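Local coordinates for protein inactive Zymogen C11 Protease (Parabacteroides distasonis, PDB 6MZO) that is an inactive zymogen of a clostripain-like C11 cysteine protease that, once activated, would probably cleave peptide bonds in other proteins, at residues T90-Q101 with D145-F155; L238-H247 with L350-Q358. All coordinates share one frame; numbering follows the deposited sequence.

Contact 1 (T90-Q101 with D145-F155)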
loop_
_atom_site.group_PDB
_atom_site.type_symbol
_atom_site.label_atom_id
_atom_site.label_comp_id
_atom_site.label_asym_id
_atom_site.label_seq_id
_atom_site.Cartn_x
_atom_site.Cartn_y
_atom_site.Cartn_z
ATOM N N THR A 90 -0.402 -15.795 -1.942
ATOM C CA THR A 90 0.201 -15.440 -0.654
ATOM C C THR A 90 1.123 -16.567 -0.116
ATOM O O THR A 90 2.088 -16.251 0.606
ATOM C CB THR A 90 -0.881 -15.131 0.388
ATOM O OG1 THR A 90 -1.735 -16.264 0.496
ATOM C CG2 THR A 90 -1.722 -13.924 -0.044
ATOM N N GLU A 91 0.865 -17.835 -0.470
ATOM C CA GLU A 91 1.741 -18.926 -0.038
ATOM C C GLU A 91 3.152 -18.737 -0.583
ATOM O O GLU A 91 4.147 -18.990 0.107
ATOM C CB GLU A 91 1.189 -20.295 -0.479
ATOM C CG GLU A 91 0.038 -20.747 0.360
ATOM C CD GLU A 91 -0.442 -22.119 -0.063
ATOM O OE1 GLU A 91 0.412 -23.001 -0.337
ATOM O OE2 GLU A 91 -1.672 -22.290 -0.160
ATOM N N THR A 92 3.239 -18.233 -1.809
ATOM C CA THR A 92 4.538 -17.972 -2.422
ATOM C C THR A 92 5.216 -16.838 -1.693
ATOM O O THR A 92 6.396 -16.907 -1.367
ATOM C CB THR A 92 4.397 -17.649 -3.923
ATOM O OG1 THR A 92 3.870 -18.787 -4.606
ATOM C CG2 THR A 92 5.749 -17.195 -4.499
ATOM N N LEU A 93 4.454 -15.773 -1.429
ATOM C CA LEU A 93 5.006 -14.653 -0.702
ATOM C C LEU A 93 5.579 -15.089 0.639
ATOM O O LEU A 93 6.707 -14.734 0.950
ATOM C CB LEU A 93 3.925 -13.563 -0.550
ATOM C CG LEU A 93 4.264 -12.393 0.361
ATOM C CD1 LEU A 93 5.538 -11.638 -0.057
ATOM C CD2 LEU A 93 3.078 -11.421 0.361
ATOM N N THR A 94 4.863 -15.908 1.414
ATOM C CA THR A 94 5.427 -16.220 2.736
ATOM C C THR A 94 6.555 -17.259 2.628
ATOM O O THR A 94 7.456 -17.265 3.454
ATOM C CB THR A 94 4.355 -16.683 3.720
ATOM O OG1 THR A 94 3.771 -17.913 3.272
ATOM C CG2 THR A 94 3.247 -15.582 3.845
ATOM N N GLN A 95 6.534 -18.056 1.573
ATOM C CA GLN A 95 7.664 -18.962 1.267
ATOM C C GLN A 95 8.965 -18.152 1.067
ATOM O O GLN A 95 10.023 -18.478 1.634
ATOM C CB GLN A 95 7.393 -19.775 0.019
ATOM C CG GLN A 95 8.600 -20.617 -0.378
ATOM C CD GLN A 95 8.384 -21.358 -1.676
ATOM O OE1 GLN A 95 7.236 -21.606 -2.075
ATOM N NE2 GLN A 95 9.484 -21.710 -2.353
ATOM N N ILE A 96 8.868 -17.070 0.290
ATOM C CA ILE A 96 9.993 -16.211 -0.007
ATOM C C ILE A 96 10.418 -15.431 1.244
ATOM O O ILE A 96 11.611 -15.326 1.536
ATOM C CB ILE A 96 9.649 -15.211 -1.138
ATOM C CG1 ILE A 96 9.327 -15.965 -2.453
ATOM C CG2 ILE A 96 10.792 -14.216 -1.330
ATOM C CD1 ILE A 96 10.456 -16.937 -2.987
ATOM N N ILE A 97 9.437 -14.898 1.985
ATOM C CA ILE A 97 9.788 -14.161 3.219
ATOM C C ILE A 97 10.519 -15.123 4.170
ATOM O O ILE A 97 11.545 -14.756 4.809
ATOM C CB ILE A 97 8.525 -13.582 3.899
ATOM C CG1 ILE A 97 7.981 -12.443 3.099
ATOM C CG2 ILE A 97 8.879 -13.090 5.318
ATOM C CD1 ILE A 97 6.571 -12.108 3.524
ATOM N N ASP A 98 10.015 -16.360 4.312
ATOM C CA ASP A 98 10.676 -17.283 5.205
ATOM C C ASP A 98 12.105 -17.519 4.788
ATOM O O ASP A 98 13.015 -17.594 5.647
ATOM C CB ASP A 98 9.938 -18.646 5.257
ATOM C CG ASP A 98 8.615 -18.551 5.967
ATOM O OD1 ASP A 98 8.384 -17.598 6.718
ATOM O OD2 ASP A 98 7.776 -19.454 5.778
ATOM N N LYS A 99 12.301 -17.705 3.480
ATOM C CA LYS A 99 13.663 -17.961 3.000
ATOM C C LYS A 99 14.587 -16.759 3.280
ATOM O O LYS A 99 15.728 -16.908 3.748
ATOM C CB LYS A 99 13.648 -18.314 1.504
ATOM C CG LYS A 99 15.038 -18.367 0.918
ATOM C CD LYS A 99 15.106 -19.013 -0.453
ATOM C CE LYS A 99 16.588 -19.271 -0.856
ATOM N NZ LYS A 99 17.111 -20.448 -0.119
ATOM N N VAL A 100 14.082 -15.562 3.003
ATOM C CA VAL A 100 14.906 -14.395 3.229
ATOM C C VAL A 100 15.264 -14.231 4.711
ATOM O O VAL A 100 16.379 -13.866 5.028
ATOM C CB VAL A 100 14.149 -13.179 2.686
ATOM C CG1 VAL A 100 14.751 -11.872 3.190
ATOM C CG2 VAL A 100 14.116 -13.271 1.151
ATOM N N GLN A 101 14.304 -14.464 5.615
ATOM C CA GLN A 101 14.551 -14.279 7.048
ATOM C C GLN A 101 15.528 -15.330 7.537
ATOM O O GLN A 101 16.399 -15.049 8.392
ATOM C CB GLN A 101 13.250 -14.337 7.846
ATOM C CG GLN A 101 12.386 -13.112 7.660
ATOM C CD GLN A 101 11.168 -13.070 8.576
ATOM O OE1 GLN A 101 10.605 -14.111 8.888
ATOM N NE2 GLN A 101 10.777 -11.862 9.009
ATOM N N ASP A 145 -6.780 -12.376 2.750
ATOM C CA ASP A 145 -5.797 -13.457 2.611
ATOM C C ASP A 145 -4.410 -12.906 2.846
ATOM O O ASP A 145 -3.593 -13.541 3.543
ATOM C CB ASP A 145 -5.854 -14.098 1.236
ATOM C CG ASP A 145 -7.084 -14.935 1.056
ATOM O OD1 ASP A 145 -7.668 -15.342 2.091
ATOM O OD2 ASP A 145 -7.468 -15.170 -0.113
ATOM N N LEU A 146 -4.144 -11.720 2.304
ATOM C CA LEU A 146 -2.815 -11.141 2.484
ATOM C C LEU A 146 -2.499 -10.813 3.964
ATOM O O LEU A 146 -1.388 -11.075 4.443
ATOM C CB LEU A 146 -2.629 -9.896 1.604
ATOM C CG LEU A 146 -1.225 -9.254 1.558
ATOM C CD1 LEU A 146 -0.165 -10.242 1.096
ATOM C CD2 LEU A 146 -1.234 -8.045 0.677
ATOM N N ALA A 147 -3.456 -10.230 4.675
ATOM C CA ALA A 147 -3.235 -9.858 6.051
ATOM C C ALA A 147 -3.101 -11.129 6.858
ATOM O O ALA A 147 -2.287 -11.195 7.785
ATOM C CB ALA A 147 -4.408 -8.996 6.549
ATOM N N SER A 148 -3.912 -12.144 6.514
ATOM C CA SER A 148 -3.790 -13.375 7.249
ATOM C C SER A 148 -2.390 -13.977 7.049
ATOM O O SER A 148 -1.747 -14.423 8.007
ATOM C CB SER A 148 -4.913 -14.366 6.846
ATOM O OG SER A 148 -4.710 -15.566 7.546
ATOM N N ALA A 149 -1.913 -13.950 5.813
ATOM C CA ALA A 149 -0.631 -14.573 5.476
ATOM C C ALA A 149 0.509 -13.854 6.188
ATOM O O ALA A 149 1.422 -14.527 6.684
ATOM C CB ALA A 149 -0.415 -14.552 3.983
ATOM N N LEU A 150 0.414 -12.525 6.296
ATOM C CA LEU A 150 1.523 -11.737 6.872
ATOM C C LEU A 150 1.376 -11.587 8.381
ATOM O O LEU A 150 2.309 -11.144 9.053
ATOM C CB LEU A 150 1.621 -10.338 6.204
ATOM C CG LEU A 150 1.955 -10.322 4.711
ATOM C CD1 LEU A 150 2.183 -8.849 4.186
ATOM C CD2 LEU A 150 3.208 -11.205 4.525
ATOM N N SER A 151 0.258 -12.050 8.951
ATOM C CA SER A 151 0.053 -11.817 10.380
ATOM C C SER A 151 1.108 -12.510 11.274
ATOM O O SER A 151 1.318 -12.054 12.396
ATOM C CB SER A 151 -1.357 -12.246 10.816
ATOM O OG SER A 151 -1.434 -13.656 10.803
ATOM N N LYS A 152 1.793 -13.555 10.778
ATOM C CA LYS A 152 2.851 -14.239 11.525
ATOM C C LYS A 152 4.209 -13.524 11.564
ATOM O O LYS A 152 5.178 -14.029 12.172
ATOM C CB LYS A 152 3.081 -15.634 10.934
ATOM C CG LYS A 152 3.542 -15.626 9.443
ATOM C CD LYS A 152 3.626 -17.081 8.864
ATOM C CE LYS A 152 3.088 -17.141 7.413
ATOM N NZ LYS A 152 1.568 -17.121 7.317
ATOM N N TYR A 153 4.313 -12.410 10.854
ATOM C CA TYR A 153 5.557 -11.631 10.831
ATOM C C TYR A 153 5.488 -10.341 11.598
ATOM O O TYR A 153 4.425 -9.879 11.973
ATOM C CB TYR A 153 5.962 -11.272 9.399
ATOM C CG TYR A 153 6.066 -12.490 8.529
ATOM C CD1 TYR A 153 7.081 -13.410 8.725
ATOM C CD2 TYR A 153 5.175 -12.684 7.482
ATOM C CE1 TYR A 153 7.184 -14.546 7.938
ATOM C CE2 TYR A 153 5.267 -13.808 6.683
ATOM C CZ TYR A 153 6.273 -14.732 6.910
ATOM O OH TYR A 153 6.345 -15.846 6.103
ATOM N N HIS A 154 6.657 -9.719 11.809
ATOM C CA HIS A 154 6.590 -8.349 12.222
ATOM C C HIS A 154 7.570 -7.508 11.441
ATOM O O HIS A 154 8.797 -7.678 11.547
ATOM C CB HIS A 154 6.872 -8.136 13.702
ATOM C CG HIS A 154 6.456 -6.768 14.134
ATOM N ND1 HIS A 154 5.147 -6.465 14.460
ATOM C CD2 HIS A 154 7.134 -5.597 14.160
ATOM C CE1 HIS A 154 5.055 -5.172 14.726
ATOM N NE2 HIS A 154 6.250 -4.631 14.570
ATOM N N PHE A 155 7.013 -6.588 10.671
ATOM C CA PHE A 155 7.869 -5.731 9.883
ATOM C C PHE A 155 7.936 -4.351 10.463
ATOM O O PHE A 155 6.966 -3.880 11.021
ATOM C CB PHE A 155 7.281 -5.588 8.455
ATOM C CG PHE A 155 7.249 -6.884 7.730
ATOM C CD1 PHE A 155 8.411 -7.387 7.201
ATOM C CD2 PHE A 155 6.060 -7.586 7.591
ATOM C CE1 PHE A 155 8.440 -8.635 6.525
ATOM C CE2 PHE A 155 6.074 -8.794 6.924
ATOM C CZ PHE A 155 7.265 -9.323 6.398
HETATM O O HOH W 1 9.149 -11.219 11.478
#
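Tyr153 lies against the helix of 90-101 and gathers most of the polar and aromatic contacts between it and 145-155. Its hydroxyl donates a hydrogen bond to Asp98, OH to OD1 2.8 Å, reaching the oxygen from above the carboxylate plane, 51° out of it. Beyond the ring, one water accepts from both Gln101 NE2 and His154 N, a second, solvent-mediated tie.

The ring is sandwiched. Ile97 CG2 sits over one face, 3.6 Å from the ring centroid, a CH-pi contact; this methyl stands anti to the backbone N, while CG1, beside that N (chi1 -71°), carries CD1 past the ring's CE2 side to 3.6 Å from Leu150 CD2 and to the edge of the Phe155 ring. Lys152 CG lies over the opposite face. The same lysine curls back so that NZ donates to Ala149 O at 2.7 Å, in the carbonyl plane and on a lone pair.

Apolar packing continues toward helix 145-150, whose axis runs at 26° to that of 90-101. Leu93 CD2 meets Leu146 CD1 at 3.5 Å, the two side chains crossing at about a right angle, and Thr90 CB rests on Ala149 CB at 3.7 Å. A leucine in place of Tyr153 would probably leave Asp98 OD1 without its hydroxyl donor and Ile97 CG2 without a flat face to lie on. Leu93 and Ile97 touch strand 14-19, and Leu150 and Phe155 touch strand 109-115, so the contact joins two neighbouring helices over the central sheet: apolar where it faces the strands, polar where exposed Asp98 meets the tyrosine hydroxyl.

Contact 2 (L238-H247 with L350-Q358)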
loop_
_atom_site.group_PDB
_atom_site.type_symbol
_atom_site.label_atom_id
_atom_site.label_comp_id
_atom_site.label_asym_id
_atom_site.label_seq_id
_atom_site.Cartn_x
_atom_site.Cartn_y
_atom_site.Cartn_z
ATOM N N LEU A 238 -8.275 4.591 16.305
ATOM C CA LEU A 238 -9.010 5.200 15.182
ATOM C C LEU A 238 -10.297 4.377 14.967
ATOM O O LEU A 238 -11.388 4.924 14.730
ATOM C CB LEU A 238 -8.109 5.252 13.920
ATOM C CG LEU A 238 -8.785 5.843 12.669
ATOM C CD1 LEU A 238 -9.271 7.270 12.902
ATOM C CD2 LEU A 238 -7.745 5.806 11.599
ATOM N N ALA A 239 -10.202 3.055 15.116
ATOM C CA ALA A 239 -11.372 2.229 14.843
ATOM C C ALA A 239 -12.377 2.490 15.931
ATOM O O ALA A 239 -13.546 2.608 15.647
ATOM C CB ALA A 239 -11.009 0.766 14.785
ATOM N N ALA A 240 -11.902 2.630 17.169
ATOM C CA ALA A 240 -12.845 2.823 18.267
ATOM C C ALA A 240 -13.594 4.141 18.088
ATOM O O ALA A 240 -14.823 4.231 18.345
ATOM C CB ALA A 240 -12.122 2.789 19.569
ATOM N N THR A 241 -12.869 5.150 17.599
ATOM C CA THR A 241 -13.454 6.456 17.466
ATOM C C THR A 241 -14.499 6.328 16.354
ATOM O O THR A 241 -15.596 6.865 16.450
ATOM C CB THR A 241 -12.400 7.495 17.151
ATOM O OG1 THR A 241 -11.468 7.608 18.272
ATOM C CG2 THR A 241 -13.044 8.822 16.881
ATOM N N CYS A 242 -14.159 5.589 15.278
ATOM C CA CYS A 242 -15.105 5.443 14.165
ATOM C C CYS A 242 -16.269 4.588 14.564
ATOM O O CYS A 242 -17.413 4.846 14.119
ATOM C CB CYS A 242 -14.397 4.839 12.927
ATOM S SG CYS A 242 -13.251 6.019 12.190
ATOM N N ARG A 243 -16.023 3.626 15.457
ATOM C CA ARG A 243 -17.115 2.772 15.872
ATOM C C ARG A 243 -18.260 3.614 16.455
ATOM O O ARG A 243 -19.478 3.337 16.182
ATOM C CB ARG A 243 -16.602 1.751 16.912
ATOM C CG ARG A 243 -17.731 0.819 17.420
ATOM C CD ARG A 243 -17.155 -0.141 18.470
ATOM N NE ARG A 243 -15.888 -0.669 18.019
ATOM C CZ ARG A 243 -14.717 -0.492 18.632
ATOM N NH1 ARG A 243 -14.660 0.159 19.796
ATOM N NH2 ARG A 243 -13.611 -0.992 18.077
ATOM N N THR A 244 -17.893 4.713 17.120
ATOM C CA THR A 244 -18.946 5.476 17.831
ATOM C C THR A 244 -19.944 6.107 16.867
ATOM O O THR A 244 -21.133 6.246 17.208
ATOM C CB THR A 244 -18.359 6.567 18.750
ATOM O OG1 THR A 244 -17.714 7.575 17.968
ATOM C CG2 THR A 244 -17.319 5.967 19.697
ATOM N N LEU A 245 -19.523 6.367 15.627
ATOM C CA LEU A 245 -20.429 6.974 14.669
ATOM C C LEU A 245 -20.966 5.977 13.660
ATOM O O LEU A 245 -21.977 6.260 13.026
ATOM C CB LEU A 245 -19.771 8.165 13.937
ATOM C CG LEU A 245 -18.612 7.916 12.939
ATOM C CD1 LEU A 245 -18.993 8.316 11.529
ATOM C CD2 LEU A 245 -17.351 8.666 13.318
ATOM N N PHE A 246 -20.342 4.805 13.504
ATOM C CA PHE A 246 -20.849 3.874 12.491
ATOM C C PHE A 246 -21.753 2.778 13.067
ATOM O O PHE A 246 -22.607 2.230 12.353
ATOM C CB PHE A 246 -19.665 3.221 11.751
ATOM C CG PHE A 246 -19.085 4.084 10.707
ATOM C CD1 PHE A 246 -19.774 4.284 9.518
ATOM C CD2 PHE A 246 -17.818 4.669 10.883
ATOM C CE1 PHE A 246 -19.241 5.093 8.529
ATOM C CE2 PHE A 246 -17.266 5.444 9.867
ATOM C CZ PHE A 246 -17.979 5.655 8.691
ATOM N N HIS A 247 -21.546 2.447 14.337
ATOM C CA HIS A 247 -22.147 1.216 14.870
ATOM C C HIS A 247 -23.667 1.331 15.010
ATOM O O HIS A 247 -24.358 0.297 15.222
ATOM C CB HIS A 247 -21.510 0.823 16.218
ATOM C CG HIS A 247 -21.965 1.658 17.376
ATOM N ND1 HIS A 247 -22.130 3.025 17.301
ATOM C CD2 HIS A 247 -22.326 1.312 18.629
ATOM C CE1 HIS A 247 -22.570 3.484 18.455
ATOM N NE2 HIS A 247 -22.714 2.462 19.275
ATOM N N LEU A 350 -14.705 -7.877 5.857
ATOM C CA LEU A 350 -13.453 -7.200 6.313
ATOM C C LEU A 350 -13.417 -6.937 7.825
ATOM O O LEU A 350 -14.432 -6.609 8.439
ATOM C CB LEU A 350 -13.303 -5.859 5.602
ATOM C CG LEU A 350 -13.042 -5.994 4.112
ATOM C CD1 LEU A 350 -12.955 -4.610 3.546
ATOM C CD2 LEU A 350 -11.748 -6.731 3.896
ATOM N N GLU A 351 -12.232 -7.049 8.428
ATOM C CA GLU A 351 -12.100 -6.792 9.833
ATOM C C GLU A 351 -12.563 -5.390 10.244
ATOM O O GLU A 351 -13.204 -5.226 11.297
ATOM C CB GLU A 351 -10.624 -6.968 10.236
ATOM C CG GLU A 351 -10.387 -6.991 11.718
ATOM C CD GLU A 351 -8.904 -7.227 12.056
ATOM O OE1 GLU A 351 -8.093 -7.362 11.118
ATOM O OE2 GLU A 351 -8.567 -7.357 13.263
ATOM N N TRP A 352 -12.228 -4.387 9.436
ATOM C CA TRP A 352 -12.693 -3.022 9.712
ATOM C C TRP A 352 -14.233 -2.971 9.832
ATOM O O TRP A 352 -14.775 -2.394 10.765
ATOM C CB TRP A 352 -12.194 -2.051 8.626
ATOM C CG TRP A 352 -12.723 -0.642 8.795
ATOM C CD1 TRP A 352 -13.818 -0.126 8.181
ATOM C CD2 TRP A 352 -12.157 0.398 9.611
ATOM N NE1 TRP A 352 -13.994 1.221 8.583
ATOM C CE2 TRP A 352 -12.974 1.556 9.446
ATOM C CE3 TRP A 352 -11.067 0.451 10.473
ATOM C CZ2 TRP A 352 -12.730 2.757 10.132
ATOM C CZ3 TRP A 352 -10.781 1.655 11.127
ATOM C CH2 TRP A 352 -11.633 2.776 10.972
ATOM N N TYR A 353 -14.954 -3.538 8.888
ATOM C CA TYR A 353 -16.402 -3.558 8.994
ATOM C C TYR A 353 -16.913 -4.220 10.280
ATOM O O TYR A 353 -17.808 -3.699 10.945
ATOM C CB TYR A 353 -16.998 -4.272 7.786
ATOM C CG TYR A 353 -18.511 -4.352 7.880
ATOM C CD1 TYR A 353 -19.300 -3.252 7.511
ATOM C CD2 TYR A 353 -19.128 -5.457 8.389
ATOM C CE1 TYR A 353 -20.683 -3.310 7.624
ATOM C CE2 TYR A 353 -20.542 -5.518 8.499
ATOM C CZ TYR A 353 -21.284 -4.430 8.114
ATOM O OH TYR A 353 -22.683 -4.530 8.237
ATOM N N LYS A 354 -16.390 -5.407 10.600
ATOM C CA LYS A 354 -16.818 -6.109 11.768
ATOM C C LYS A 354 -16.593 -5.318 13.052
ATOM O O LYS A 354 -17.471 -5.286 13.940
ATOM C CB LYS A 354 -16.092 -7.460 11.842
ATOM C CG LYS A 354 -16.405 -8.356 10.641
ATOM C CD LYS A 354 -15.588 -9.662 10.728
ATOM C CE LYS A 354 -15.732 -10.533 9.468
ATOM N NZ LYS A 354 -14.761 -11.698 9.588
ATOM N N ASP A 355 -15.450 -4.650 13.134
ATOM C CA ASP A 355 -15.092 -3.957 14.374
ATOM C C ASP A 355 -15.652 -2.538 14.471
ATOM O O ASP A 355 -15.835 -2.018 15.590
ATOM C CB ASP A 355 -13.586 -3.934 14.580
ATOM C CG ASP A 355 -13.016 -5.325 14.783
ATOM O OD1 ASP A 355 -13.816 -6.266 14.974
ATOM O OD2 ASP A 355 -11.799 -5.472 14.756
ATOM N N VAL A 356 -15.998 -1.957 13.342
ATOM C CA VAL A 356 -16.425 -0.570 13.313
ATOM C C VAL A 356 -17.934 -0.411 13.063
ATOM O O VAL A 356 -18.600 0.371 13.746
ATOM C CB VAL A 356 -15.603 0.196 12.243
ATOM C CG1 VAL A 356 -16.196 1.578 11.978
ATOM C CG2 VAL A 356 -14.161 0.335 12.762
ATOM N N TYR A 357 -18.479 -1.181 12.120
ATOM C CA TYR A 357 -19.948 -1.154 11.856
ATOM C C TYR A 357 -20.697 -2.106 12.769
ATOM O O TYR A 357 -21.802 -1.770 13.240
ATOM C CB TYR A 357 -20.264 -1.511 10.425
ATOM C CG TYR A 357 -19.947 -0.469 9.381
ATOM C CD1 TYR A 357 -18.640 -0.202 9.013
ATOM C CD2 TYR A 357 -20.953 0.195 8.718
ATOM C CE1 TYR A 357 -18.329 0.693 8.003
ATOM C CE2 TYR A 357 -20.662 1.101 7.748
ATOM C CZ TYR A 357 -19.353 1.341 7.375
ATOM O OH TYR A 357 -19.106 2.248 6.360
ATOM N N GLN A 358 -20.022 -3.231 13.030
ATOM C CA GLN A 358 -20.510 -4.446 13.732
ATOM C C GLN A 358 -21.702 -5.021 13.064
ATOM O O GLN A 358 -21.532 -5.662 12.032
ATOM C CB GLN A 358 -20.732 -4.167 15.204
ATOM C CG GLN A 358 -19.444 -3.624 15.748
ATOM C CD GLN A 358 -19.480 -3.281 17.186
ATOM O OE1 GLN A 358 -20.213 -2.391 17.608
ATOM N NE2 GLN A 358 -18.674 -3.972 17.970
#
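Val356 is a knob in a hole formed by Ala239, Cys242, Arg243 and Phe246, where 238-246 and 351-357 cross at -60°. Its CG1 meets Cys242 CB and Phe246 CD2, while CG2 faces Ala239 CB at 3.8 Å.

Arg243 runs along the side of this joint. From CB through CG the chain passes the carbonyls of Val356 and Asp355, CG lying 3.8 Å from Val356 O. CD comes 3.9 Å from Gln358 OE1. The bend at chi3 then turns NE onto Asp355 O: a 2.8 Å hydrogen bond, almost straight at 174°, with the oxygen in the guanidinium plane. CZ and NH2 lie beyond, NH2 3.5 Å from the same Asp355 O. Asp355 OD2 is hydrogen-bonded to Tyr172 OH in helix 168-173, while Arg243 takes the main-chain oxygen.

On the buried side, Cys242 SG approaches the edge of the Trp352 six-membered ring, and Val356 CG2 lies over a face of that indole. Phe246 and Tyr357 pack with centroids 4.8 Å apart and planes at 32°, Phe246 CD1 above the tyrosine ring. Val356 O, buried here with no hydrogen-bond partner in the model, receives a CA-H...O contact from Arg243 CA at 3.5 Å.

Contact 1 and contact 2 lie in series along the chain, their centres 27 Å apart and their nearest atoms about 6 Å apart, without touching. The centre of contact 1 lies about 15 Å from the centre of the chain, that of contact 2 about 21 Å. In clan CD peptidases the catalytic histidine and cysteine follow neighbouring parallel strands, here probably 109-115 and 155-162, so contact 1 packs on strands that lead to the active site. Contact 2 holds the C-terminal helix of the model to helix 235-246, with helix 168-173 touching it through Tyr172. A glycerol, probably from crystallisation, lies about 4 Å from the Tyr357 side chain and hydrogen-bonds Tyr353 OH.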